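Hypothetical Membrane Spanning Protein (Bacillus cereus, PDB 2FB5) probably catalyses the Mg2+-dependent condensation of two ATP molecules into cyclic di-AMP, as a diadenylate cyclase of the DacB/CdaS subfamily required for efficient sporulation. Local coordinates at residues V97-E102 / L139-H144; P153-T158 / A170-S175. All blocks are in the same frame, centred on the assembly; numbering follows the deposited sequence.

Interaction 1. Residues V97-E102 / L139-H144; sequences VVERNE and LVKNNH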
ATOM      1  N   VAL A  97     -17.623 -20.067  -1.839  1.00 21.38           N
ATOM      2  CA  VAL A  97     -17.287 -18.825  -2.543  1.00 21.17           C
ATOM      3  C   VAL A  97     -17.017 -17.723  -1.513  1.00 21.79           C
ATOM      4  O   VAL A  97     -17.868 -17.448  -0.664  1.00 21.27           O
ATOM      5  CB  VAL A  97     -18.465 -18.363  -3.430  1.00 21.80           C
ATOM      6  CG1 VAL A  97     -18.173 -16.998  -4.069  1.00 22.36           C
ATOM      7  CG2 VAL A  97     -18.762 -19.400  -4.522  1.00 19.47           C
ATOM      8  N   VAL A  98     -15.845 -17.096  -1.576  1.00 21.57           N
ATOM      9  CA  VAL A  98     -15.629 -15.909  -0.769  1.00 21.68           C
ATOM     10  C   VAL A  98     -15.656 -14.685  -1.671  1.00 21.79           C
ATOM     11  O   VAL A  98     -14.781 -14.519  -2.521  1.00 21.76           O
ATOM     12  CB  VAL A  98     -14.315 -15.964   0.030  1.00 22.15           C
ATOM     13  CG1 VAL A  98     -14.214 -14.751   0.940  1.00 21.02           C
ATOM     14  CG2 VAL A  98     -14.246 -17.269   0.820  1.00 21.50           C
ATOM     15  N   GLU A  99     -16.686 -13.857  -1.496  1.00 21.39           N
ATOM     16  CA  GLU A  99     -16.818 -12.609  -2.228  1.00 21.80           C
ATOM     17  C   GLU A  99     -15.646 -11.700  -1.910  1.00 22.01           C
ATOM     18  O   GLU A  99     -15.257 -11.548  -0.733  1.00 21.18           O
ATOM     19  CB  GLU A  99     -18.125 -11.897  -1.872  1.00 21.96           C
ATOM     20  CG  GLU A  99     -18.452 -10.734  -2.800  1.00 21.80           C
ATOM     21  CD  GLU A  99     -19.855 -10.168  -2.586  1.00 23.29           C
ATOM     22  OE1 GLU A  99     -20.797 -10.952  -2.334  1.00 24.77           O
ATOM     23  OE2 GLU A  99     -20.010  -8.931  -2.670  1.00 25.02           O
ATOM     24  N   ARG A 100     -15.072 -11.116  -2.957  1.00 21.82           N
ATOM     25  CA  ARG A 100     -13.942 -10.201  -2.778  1.00 22.81           C
ATOM     26  C   ARG A 100     -14.363  -8.781  -3.201  1.00 23.29           C
ATOM     27  O   ARG A 100     -15.332  -8.256  -2.642  1.00 23.19           O
ATOM     28  CB  ARG A 100     -12.644 -10.764  -3.428  1.00 21.74           C
ATOM     29  CG  ARG A 100     -12.112 -12.009  -2.663  1.00 22.20           C
ATOM     30  CD  ARG A 100     -10.916 -12.707  -3.318  1.00 22.94           C
ATOM     31  NE  ARG A 100      -9.630 -12.043  -3.088  1.00 22.82           N
ATOM     32  CZ  ARG A 100      -8.886 -11.501  -4.051  1.00 25.28           C
ATOM     33  NH1 ARG A 100      -9.300 -11.532  -5.309  1.00 22.26           N
ATOM     34  NH2 ARG A 100      -7.728 -10.927  -3.762  1.00 24.13           N
ATOM     35  N   ASN A 101     -13.675  -8.157  -4.152  1.00 23.94           N
ATOM     36  CA  ASN A 101     -14.027  -6.782  -4.519  1.00 25.85           C
ATOM     37  C   ASN A 101     -15.274  -6.671  -5.411  1.00 26.54           C
ATOM     38  O   ASN A 101     -15.954  -5.640  -5.406  1.00 27.22           O
ATOM     39  CB  ASN A 101     -12.840  -6.033  -5.152  1.00 26.40           C
ATOM     40  CG  ASN A 101     -13.136  -4.539  -5.367  1.00 29.85           C
ATOM     41  OD1 ASN A 101     -13.469  -3.833  -4.421  1.00 31.86           O
ATOM     42  ND2 ASN A 101     -13.067  -4.075  -6.627  1.00 31.35           N
ATOM     43  N   GLU A 102     -15.583  -7.720  -6.167  1.00 26.48           N
ATOM     44  CA  GLU A 102     -16.691  -7.667  -7.115  1.00 27.30           C
ATOM     45  C   GLU A 102     -17.947  -8.387  -6.612  1.00 26.95           C
ATOM     46  O   GLU A 102     -17.865  -9.492  -6.044  1.00 26.02           O
ATOM     47  CB  GLU A 102     -16.253  -8.210  -8.482  1.00 27.40           C
ATOM     48  CG  GLU A 102     -15.070  -7.453  -9.059  1.00 28.48           C
ATOM     49  CD  GLU A 102     -14.403  -8.134 -10.249  1.00 30.11           C
ATOM     50  OE1 GLU A 102     -14.944  -9.122 -10.798  1.00 32.78           O
ATOM     51  OE2 GLU A 102     -13.311  -7.664 -10.633  1.00 35.03           O
ATOM     52  N   LEU A 139     -22.116 -19.105  -0.306  1.00 20.68           N
ATOM     53  CA  LEU A 139     -21.570 -17.775  -0.556  1.00 20.76           C
ATOM     54  C   LEU A 139     -21.257 -17.114   0.778  1.00 20.72           C
ATOM     55  O   LEU A 139     -22.124 -17.047   1.646  1.00 19.85           O
ATOM     56  CB  LEU A 139     -22.576 -16.908  -1.309  1.00 20.24           C
ATOM     57  CG  LEU A 139     -22.270 -15.403  -1.467  1.00 21.07           C
ATOM     58  CD1 LEU A 139     -20.878 -15.172  -2.075  1.00 19.35           C
ATOM     59  CD2 LEU A 139     -23.350 -14.752  -2.335  1.00 21.78           C
ATOM     60  N   VAL A 140     -20.032 -16.607   0.916  1.00 20.81           N
ATOM     61  CA  VAL A 140     -19.600 -15.919   2.136  1.00 21.38           C
ATOM     62  C   VAL A 140     -19.336 -14.452   1.768  1.00 22.06           C
ATOM     63  O   VAL A 140     -18.646 -14.174   0.786  1.00 22.01           O
ATOM     64  CB  VAL A 140     -18.309 -16.562   2.704  1.00 22.24           C
ATOM     65  CG1 VAL A 140     -17.618 -15.649   3.713  1.00 20.87           C
ATOM     66  CG2 VAL A 140     -18.596 -17.938   3.310  1.00 22.05           C
ATOM     67  N   LYS A 141     -19.918 -13.530   2.531  1.00 21.44           N
ATOM     68  CA  LYS A 141     -19.588 -12.118   2.408  1.00 21.78           C
ATOM     69  C   LYS A 141     -19.091 -11.688   3.774  1.00 21.93           C
ATOM     70  O   LYS A 141     -19.870 -11.626   4.715  1.00 21.44           O
ATOM     71  CB  LYS A 141     -20.810 -11.301   2.009  1.00 21.96           C
ATOM     72  CG  LYS A 141     -20.624  -9.787   2.067  1.00 24.12           C
ATOM     73  CD  LYS A 141     -19.767  -9.283   0.915  1.00 27.45           C
ATOM     74  CE  LYS A 141     -19.794  -7.766   0.832  1.00 29.05           C
ATOM     75  NZ  LYS A 141     -19.135  -7.322  -0.432  1.00 28.73           N
ATOM     76  N   ASN A 142     -17.794 -11.405   3.864  1.00 22.00           N
ATOM     77  CA  ASN A 142     -17.154 -11.025   5.128  1.00 22.58           C
ATOM     78  C   ASN A 142     -17.384 -12.096   6.201  1.00 22.22           C
ATOM     79  O   ASN A 142     -16.862 -13.204   6.067  1.00 22.65           O
ATOM     80  CB  ASN A 142     -17.584  -9.605   5.563  1.00 22.53           C
ATOM     81  CG  ASN A 142     -16.653  -8.995   6.612  1.00 25.20           C
ATOM     82  OD1 ASN A 142     -15.575  -9.528   6.903  1.00 25.95           O
ATOM     83  ND2 ASN A 142     -17.075  -7.866   7.189  1.00 25.73           N
ATOM     84  N   ASN A 143     -18.174 -11.799   7.236  1.00 21.84           N
ATOM     85  CA  ASN A 143     -18.376 -12.743   8.330  1.00 21.22           C
ATOM     86  C   ASN A 143     -19.779 -13.367   8.335  1.00 21.05           C
ATOM     87  O   ASN A 143     -20.252 -13.842   9.371  1.00 19.21           O
ATOM     88  CB  ASN A 143     -18.059 -12.093   9.701  1.00 21.49           C
ATOM     89  CG  ASN A 143     -16.698 -11.413   9.728  1.00 22.86           C
ATOM     90  OD1 ASN A 143     -16.581 -10.228  10.095  1.00 24.74           O
ATOM     91  ND2 ASN A 143     -15.663 -12.144   9.323  1.00 19.70           N
ATOM     92  N   HIS A 144     -20.435 -13.368   7.169  1.00 20.47           N
ATOM     93  CA  HIS A 144     -21.758 -13.979   7.039  1.00 20.92           C
ATOM     94  C   HIS A 144     -21.755 -15.067   5.975  1.00 20.79           C
ATOM     95  O   HIS A 144     -21.051 -14.965   4.975  1.00 19.83           O
ATOM     96  CB  HIS A 144     -22.823 -12.934   6.651  1.00 22.14           C
ATOM     97  CG  HIS A 144     -23.184 -11.989   7.754  1.00 23.97           C
ATOM     98  ND1 HIS A 144     -24.280 -12.180   8.569  1.00 28.73           N
ATOM     99  CD2 HIS A 144     -22.610 -10.836   8.167  1.00 27.84           C
ATOM    100  CE1 HIS A 144     -24.348 -11.204   9.457  1.00 27.58           C
ATOM    101  NE2 HIS A 144     -23.345 -10.375   9.240  1.00 30.08           N
TER
HETATM  102  O   HOH W   1     -16.266  -8.317  -0.228  1.00 26.80           O
HETATM  103  O   HOH W   2     -16.089 -11.459   1.850  1.00 29.70           O
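Two parallel strands finish side by side, and two backbone hydrogen bonds hold their ends in register. V140 N donates to V97 O at 2.8 Å, and E99 N donates to V140 O at 3.0 Å; both donors lie nearly along the C=O axis, so V140 is gripped through its N and its O by V97 and E99, two residues apart in the other segment. Apolar contact is lighter: V97 CG1 meets L139 CD1 at 3.8 Å on one sheet face, while V98 and V140 lie on the other.

Beyond the last bridge a salt bridge takes over. E99 runs out extended with CG anti to its backbone N, whereas K141 bends at chi2 (74°) and crosses it obliquely. K141 NZ reaches E99 OE2 at 2.9 Å from above the carboxylate plane, and K141 CD lies 3.6 Å from E99 CD. Water bridges the parting segments: one molecule links K141 NZ to R100 O, another links N142 N to E99 O.

A type II' turn, K141 to H144, with hydrogen bonds both ways between those two residues, connects hairpin strands 137-141 and 144-150. Mid-sheet, 94-98 and 137-141 are parallel neighbours but not consecutive: strand 112-117 and helix 120-126 come between. Antiparallel 181-185 flanks 94-98 on its other edge, V97 touching I182; L139 packs on V146, and R100 reaches Y69 O of helix 47-70.

Interaction 2. Residues P153-T158 / A170-S175; sequences PLTKST and AAIGLS
T155 turns its side chain toward helix 166-175, and its branches divide the work. CB sits 3.8 Å from I172 CG2, the closest approach between these two side chains, which cross obliquely. From there CG2, in the crowded position between the backbone N and the carbonyl carbon, continues along I172 and touches both its CG2 and its CB. The other branch, OG1, is anti to the backbone N (chi1 -173°) and does polar work: T155 OG1 accepts a hydrogen bond from S157 N at 3.0 Å, closing an ST turn, and is hydrogen-bonded to the E176 carboxylate.

Before T155 the loop lies directly against the helix backbone at G173. T155 N comes within 3.5 Å of G173 CA, and P153 O approaches the same carbon at 3.4 Å in a CA-H...O contact. A second such contact reaches P153 O from A170 CA at 3.6 Å. G173 has no side chain on the side facing the loop, so P153 O and T155 N come up against its CA directly. L154 CD2 packs on A170 CB at 3.7 Å, and P153 CD faces L174 CD1 more loosely.

No conventional hydrogen bond joins the two segments. Close backbone packing, two CA-H...O contacts and small apolar patches hold the loop to this side of the helix, while A171 faces strands 94-98, 181-185 and 192-196. The match is thus set by shape rather than by hydrogen bonds between the segments; T155 O bonds R169 NH2 and OG1 bonds E176, just before and just after 170-175.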
ATOM      1  N   PRO A 153     -21.705 -20.680 -12.473  1.00 24.67           N
ATOM      2  CA  PRO A 153     -21.429 -21.038 -13.884  1.00 26.00           C
ATOM      3  C   PRO A 153     -20.275 -22.050 -13.957  1.00 26.95           C
ATOM      4  O   PRO A 153     -19.341 -21.975 -13.153  1.00 26.91           O
ATOM      5  CB  PRO A 153     -21.029 -19.698 -14.517  1.00 25.71           C
ATOM      6  CG  PRO A 153     -20.463 -18.914 -13.372  1.00 25.21           C
ATOM      7  CD  PRO A 153     -21.281 -19.298 -12.167  1.00 24.48           C
ATOM      8  N   LEU A 154     -20.366 -23.016 -14.863  1.00 28.22           N
ATOM      9  CA  LEU A 154     -19.320 -24.024 -14.990  1.00 30.28           C
ATOM     10  C   LEU A 154     -18.354 -23.589 -16.070  1.00 31.69           C
ATOM     11  O   LEU A 154     -18.791 -23.104 -17.116  1.00 31.23           O
ATOM     12  CB  LEU A 154     -19.919 -25.385 -15.366  1.00 30.41           C
ATOM     13  CG  LEU A 154     -21.000 -25.990 -14.478  1.00 31.46           C
ATOM     14  CD1 LEU A 154     -21.527 -27.273 -15.114  1.00 32.58           C
ATOM     15  CD2 LEU A 154     -20.467 -26.251 -13.071  1.00 31.48           C
ATOM     16  N   THR A 155     -17.052 -23.761 -15.839  1.00 33.32           N
ATOM     17  CA  THR A 155     -16.088 -23.458 -16.898  1.00 36.08           C
ATOM     18  C   THR A 155     -16.344 -24.312 -18.145  1.00 38.45           C
ATOM     19  O   THR A 155     -16.713 -25.481 -18.035  1.00 38.76           O
ATOM     20  CB  THR A 155     -14.619 -23.613 -16.453  1.00 35.39           C
ATOM     21  OG1 THR A 155     -13.762 -23.146 -17.501  1.00 33.96           O
ATOM     22  CG2 THR A 155     -14.270 -25.067 -16.109  1.00 35.32           C
ATOM     23  N   LYS A 156     -16.162 -23.705 -19.312  1.00 41.94           N
ATOM     24  CA  LYS A 156     -16.206 -24.411 -20.599  1.00 45.23           C
ATOM     25  C   LYS A 156     -14.794 -24.789 -21.028  1.00 47.18           C
ATOM     26  O   LYS A 156     -14.614 -25.573 -21.964  1.00 47.51           O
ATOM     27  CB  LYS A 156     -16.801 -23.527 -21.700  1.00 45.38           C
ATOM     28  CG  LYS A 156     -17.847 -22.508 -21.261  1.00 47.78           C
ATOM     29  CD  LYS A 156     -19.245 -23.118 -21.164  1.00 50.89           C
ATOM     30  CE  LYS A 156     -20.263 -22.076 -20.678  1.00 51.65           C
ATOM     31  NZ  LYS A 156     -21.667 -22.572 -20.785  1.00 51.51           N
ATOM     32  N   SER A 157     -13.796 -24.219 -20.347  1.00 49.31           N
ATOM     33  CA  SER A 157     -12.397 -24.361 -20.743  1.00 51.54           C
ATOM     34  C   SER A 157     -12.042 -25.780 -21.155  1.00 53.25           C
ATOM     35  O   SER A 157     -12.278 -26.730 -20.408  1.00 53.44           O
ATOM     36  CB  SER A 157     -11.466 -23.905 -19.624  1.00 51.54           C
ATOM     37  OG  SER A 157     -10.122 -24.241 -19.926  1.00 51.98           O
ATOM     38  N   THR A 158     -11.486 -25.907 -22.358  1.00 55.39           N
ATOM     39  CA  THR A 158     -11.009 -27.193 -22.872  1.00 57.42           C
ATOM     40  C   THR A 158      -9.631 -27.524 -22.288  1.00 58.69           C
ATOM     41  O   THR A 158      -9.215 -28.689 -22.266  1.00 59.08           O
ATOM     42  CB  THR A 158     -10.942 -27.199 -24.420  1.00 57.39           C
ATOM     43  OG1 THR A 158      -9.960 -26.254 -24.865  1.00 57.86           O
ATOM     44  CG2 THR A 158     -12.299 -26.832 -25.025  1.00 57.40           C
ATOM     45  N   ALA A 170     -17.248 -25.550 -11.335  1.00 25.04           N
ATOM     46  CA  ALA A 170     -18.056 -24.402 -10.900  1.00 24.83           C
ATOM     47  C   ALA A 170     -17.177 -23.341 -10.240  1.00 24.88           C
ATOM     48  O   ALA A 170     -17.383 -22.137 -10.431  1.00 24.53           O
ATOM     49  CB  ALA A 170     -19.151 -24.854  -9.939  1.00 24.52           C
ATOM     50  N   ALA A 171     -16.208 -23.804  -9.453  1.00 24.33           N
ATOM     51  CA  ALA A 171     -15.234 -22.935  -8.829  1.00 24.62           C
ATOM     52  C   ALA A 171     -14.430 -22.194  -9.893  1.00 24.93           C
ATOM     53  O   ALA A 171     -14.312 -20.968  -9.857  1.00 24.21           O
ATOM     54  CB  ALA A 171     -14.310 -23.743  -7.932  1.00 24.83           C
ATOM     55  N   ILE A 172     -13.876 -22.953 -10.835  1.00 24.98           N
ATOM     56  CA  ILE A 172     -13.101 -22.365 -11.916  1.00 25.42           C
ATOM     57  C   ILE A 172     -13.992 -21.407 -12.686  1.00 24.81           C
ATOM     58  O   ILE A 172     -13.586 -20.278 -12.972  1.00 25.66           O
ATOM     59  CB  ILE A 172     -12.483 -23.443 -12.849  1.00 25.03           C
ATOM     60  CG1 ILE A 172     -11.493 -24.305 -12.054  1.00 25.37           C
ATOM     61  CG2 ILE A 172     -11.767 -22.794 -14.029  1.00 25.28           C
ATOM     62  CD1 ILE A 172     -11.020 -25.552 -12.802  1.00 26.24           C
ATOM     63  N   GLY A 173     -15.217 -21.844 -12.966  1.00 24.57           N
ATOM     64  CA  GLY A 173     -16.165 -21.075 -13.780  1.00 23.72           C
ATOM     65  C   GLY A 173     -16.508 -19.724 -13.180  1.00 23.37           C
ATOM     66  O   GLY A 173     -16.530 -18.716 -13.884  1.00 22.57           O
ATOM     67  N   LEU A 174     -16.764 -19.691 -11.869  1.00 22.56           N
ATOM     68  CA  LEU A 174     -17.049 -18.425 -11.206  1.00 21.92           C
ATOM     69  C   LEU A 174     -15.799 -17.538 -11.149  1.00 22.27           C
ATOM     70  O   LEU A 174     -15.884 -16.308 -11.313  1.00 22.04           O
ATOM     71  CB  LEU A 174     -17.626 -18.636  -9.784  1.00 21.40           C
ATOM     72  CG  LEU A 174     -18.056 -17.315  -9.131  1.00 20.99           C
ATOM     73  CD1 LEU A 174     -19.174 -16.607  -9.939  1.00 21.32           C
ATOM     74  CD2 LEU A 174     -18.445 -17.478  -7.645  1.00 21.29           C
ATOM     75  N   SER A 175     -14.642 -18.160 -10.938  1.00 22.47           N
ATOM     76  CA  SER A 175     -13.391 -17.413 -10.834  1.00 22.93           C
ATOM     77  C   SER A 175     -12.969 -16.732 -12.145  1.00 23.25           C
ATOM     78  O   SER A 175     -12.142 -15.806 -12.116  1.00 23.16           O
ATOM     79  CB  SER A 175     -12.263 -18.307 -10.308  1.00 23.12           C
ATOM     80  OG  SER A 175     -11.745 -19.142 -11.330  1.00 23.60           O
TER

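Both interactions belong to the DisA-type nucleotide-binding region and lie in series along the chain: interaction 1 joins 97-102 with 139-144, and only then does 153-158 meet 170-175. Strand 144-150 carries the chain from the hairpin after interaction 1 towards the loop of interaction 2. Their centres are 18 Å apart, yet they meet where helix 166-175 packs against the mixed sheet: V97 CG1 of interaction 1 lies 3.6 Å from L174 CD2 of interaction 2. One ties neighbouring central strands together at their ends; the other fastens a loop to the helix covering that sheet. Helix 166-175 thus lies between sheet and loop; both contacts shape the region probably carrying the diadenylate cyclase activity.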